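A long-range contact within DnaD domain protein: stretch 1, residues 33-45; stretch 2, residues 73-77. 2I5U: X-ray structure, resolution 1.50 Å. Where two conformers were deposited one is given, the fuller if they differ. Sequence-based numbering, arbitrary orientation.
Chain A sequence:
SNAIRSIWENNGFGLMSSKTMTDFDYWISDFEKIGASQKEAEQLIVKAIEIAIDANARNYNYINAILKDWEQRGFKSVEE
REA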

# COMPACT_ATOMS: atom_id res chain seq x y z
N LYS A 33 -10.97 6.14 6.97
CA LYS A 33 -12.43 6.15 7.05
C LYS A 33 -12.99 5.03 7.93
O LYS A 33 -14.14 5.09 8.34
CB LYS A 33 -13.06 6.05 5.67
CG LYS A 33 -12.96 7.32 4.84
CD LYS A 33 -13.70 7.20 3.52
CE LYS A 33 -13.44 8.42 2.63
NZ LYS A 33 -14.29 8.43 1.41
N ILE A 34 -12.20 3.99 8.19
CA ILE A 34 -12.64 2.94 9.13
C ILE A 34 -11.80 2.90 10.40
O ILE A 34 -11.85 1.93 11.15
CB ILE A 34 -12.74 1.55 8.47
CG1 ILE A 34 -11.45 1.14 7.76
CG2 ILE A 34 -13.88 1.55 7.48
CD1 ILE A 34 -10.34 0.55 8.65
N GLY A 35 -11.08 3.99 10.67
CA GLY A 35 -10.51 4.22 11.99
C GLY A 35 -9.02 3.99 12.14
O GLY A 35 -8.50 4.03 13.25
N ALA A 36 -8.31 3.76 11.04
CA ALA A 36 -6.86 3.70 11.08
C ALA A 36 -6.27 5.11 11.17
O ALA A 36 -6.81 6.05 10.60
CB ALA A 36 -6.33 3.00 9.80
N SER A 37 -5.15 5.25 11.87
CA SER A 37 -4.38 6.49 11.79
C SER A 37 -3.67 6.55 10.44
O SER A 37 -3.50 5.53 9.78
CB SER A 37 -3.36 6.59 12.94
OG SER A 37 -2.34 5.61 12.81
N GLN A 38 -3.25 7.75 10.05
CA GLN A 38 -2.46 7.92 8.84
C GLN A 38 -1.24 7.02 8.90
O GLN A 38 -0.91 6.34 7.93
CB GLN A 38 -2.02 9.39 8.67
CG GLN A 38 -1.28 9.68 7.37
CD GLN A 38 -0.89 11.15 7.24
OE1 GLN A 38 -1.74 12.05 7.30
NE2 GLN A 38 0.40 11.40 7.05
N LYS A 39 -0.58 6.99 10.06
CA LYS A 39 0.63 6.19 10.25
C LYS A 39 0.37 4.69 10.11
O LYS A 39 1.15 3.98 9.47
CB LYS A 39 1.23 6.47 11.62
CG LYS A 39 2.67 6.03 11.76
CD LYS A 39 3.63 7.08 11.19
CE LYS A 39 4.80 6.43 10.47
NZ LYS A 39 5.50 5.42 11.31
N GLU A 40 -0.72 4.22 10.70
CA GLU A 40 -1.09 2.81 10.62
C GLU A 40 -1.43 2.41 9.18
O GLU A 40 -1.08 1.32 8.73
CB GLU A 40 -2.31 2.51 11.51
CG GLU A 40 -2.00 2.43 12.99
CD GLU A 40 -3.25 2.48 13.86
OE1 GLU A 40 -4.25 3.12 13.47
OE2 GLU A 40 -3.22 1.91 14.97
N ALA A 41 -2.12 3.31 8.48
CA ALA A 41 -2.50 3.06 7.09
C ALA A 41 -1.24 2.96 6.23
O ALA A 41 -1.12 2.06 5.39
CB ALA A 41 -3.45 4.17 6.59
N GLU A 42 -0.29 3.86 6.44
CA GLU A 42 0.99 3.82 5.73
C GLU A 42 1.72 2.51 5.99
O GLU A 42 2.28 1.91 5.06
CB GLU A 42 1.84 5.02 6.13
CG GLU A 42 3.10 5.24 5.30
CD GLU A 42 3.94 6.41 5.81
OE1 GLU A 42 4.39 6.36 6.98
OE2 GLU A 42 4.12 7.39 5.05
N GLN A 43 1.72 2.07 7.25
CA GLN A 43 2.35 0.81 7.63
C GLN A 43 1.71 -0.39 6.92
O GLN A 43 2.41 -1.31 6.53
CB GLN A 43 2.27 0.61 9.15
CG GLN A 43 3.17 1.56 9.94
CD GLN A 43 3.10 1.36 11.45
OE1 GLN A 43 2.10 0.87 11.99
NE2 GLN A 43 4.15 1.79 12.15
N LEU A 44 0.40 -0.36 6.75
CA LEU A 44 -0.30 -1.43 6.04
C LEU A 44 0.16 -1.50 4.58
O LEU A 44 0.42 -2.57 4.05
CB LEU A 44 -1.82 -1.24 6.07
CG LEU A 44 -2.50 -1.52 7.42
CD1 LEU A 44 -3.96 -1.06 7.39
CD2 LEU A 44 -2.40 -2.99 7.77
N ILE A 45 0.30 -0.35 3.95
CA ILE A 45 0.72 -0.34 2.56
C ILE A 45 2.16 -0.86 2.44
O ILE A 45 2.46 -1.67 1.57
CB ILE A 45 0.55 1.06 1.90
CG1 ILE A 45 -0.94 1.40 1.79
CG2 ILE A 45 1.17 1.06 0.52
CD1 ILE A 45 -1.21 2.86 1.58
N ARG A 73 -12.10 -6.45 6.06
CA ARG A 73 -12.01 -7.10 7.38
C ARG A 73 -11.93 -6.06 8.50
O ARG A 73 -12.25 -6.36 9.66
CB ARG A 73 -10.79 -8.04 7.45
CG ARG A 73 -10.86 -9.24 6.50
CD ARG A 73 -10.15 -10.47 7.05
NE ARG A 73 -9.33 -11.18 6.05
CZ ARG A 73 -8.59 -12.26 6.32
NH1 ARG A 73 -7.86 -12.83 5.35
NH2 ARG A 73 -8.56 -12.78 7.54
N GLY A 74 -11.53 -4.84 8.15
CA GLY A 74 -11.46 -3.74 9.09
C GLY A 74 -10.14 -3.70 9.83
O GLY A 74 -10.06 -3.19 10.95
N PHE A 75 -9.09 -4.24 9.20
CA PHE A 75 -7.75 -4.20 9.77
C PHE A 75 -7.19 -2.78 9.77
O PHE A 75 -6.87 -2.23 8.71
CB PHE A 75 -6.81 -5.14 8.99
CG PHE A 75 -7.15 -6.61 9.11
CD1 PHE A 75 -8.02 -7.08 10.11
CD2 PHE A 75 -6.57 -7.53 8.25
CE1 PHE A 75 -8.31 -8.43 10.22
CE2 PHE A 75 -6.86 -8.88 8.35
CZ PHE A 75 -7.72 -9.34 9.34
N LYS A 76 -7.09 -2.20 10.96
CA LYS A 76 -6.50 -0.88 11.15
C LYS A 76 -4.98 -0.93 11.06
O LYS A 76 -4.34 0.07 10.71
CB LYS A 76 -6.90 -0.28 12.51
CG LYS A 76 -8.10 0.67 12.48
CD LYS A 76 -9.46 -0.05 12.64
CE LYS A 76 -9.60 -0.75 14.00
NZ LYS A 76 -9.35 0.15 15.18
N SER A 77 -4.39 -2.09 11.37
CA SER A 77 -2.94 -2.21 11.47
C SER A 77 -2.45 -3.65 11.27
O SER A 77 -3.25 -4.58 11.18
CB SER A 77 -2.48 -1.71 12.84
OG SER A 77 -3.17 -2.38 13.88

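Two segments distant in sequence can be held together by packing alone, and this contact in the DnaD domain protein is a compact example: no hydrogen bond or salt bridge crosses it, yet 368 Å² of surface is buried.

Lys-76 has the largest covered area of any residue here, 104 Å² of the 368 Å². With chi1 off-well at -96° and chi2 to chi4 all p, it lays its CG and CD against residues 34 to 36, then bends so that CE and NZ turn away from Ile-34 O. Its CG lies 3.4 Å from Ala-36 N and its CD 3.4 Å from Ile-34 O, while CD also meets Ile-34 CD1 at 4.1 Å. A long methylene chain suits this place, covering backbone and side chain together. Two glycines suit their backbones: at Gly-35, phi 105°, a CB would jam against the preceding carbonyl, and Gly-74, first past its helix, has a positive phi of 86°.

A second group sets helix side chains against backbone. Leu-44 is buried and points toward the other stretch, which both its methyls reach: CD1 sits 3.4 Å from Phe-75 O and 3.5 Å from Lys-76 O, and CD2 3.6 Å from Ser-77 C. Glu-40, whose CA-to-CB bond also points toward the other stretch, has its CB 3.3 Å from Lys-76 O. The price is Phe-75 O, buried without a polar partner.

Polar bonds act within the first stretch. Glu-40 N donates to Ser-37 OG (3.0 Å), capping the helix, and Ser-37 N to Glu-40 OE1 (2.8 Å).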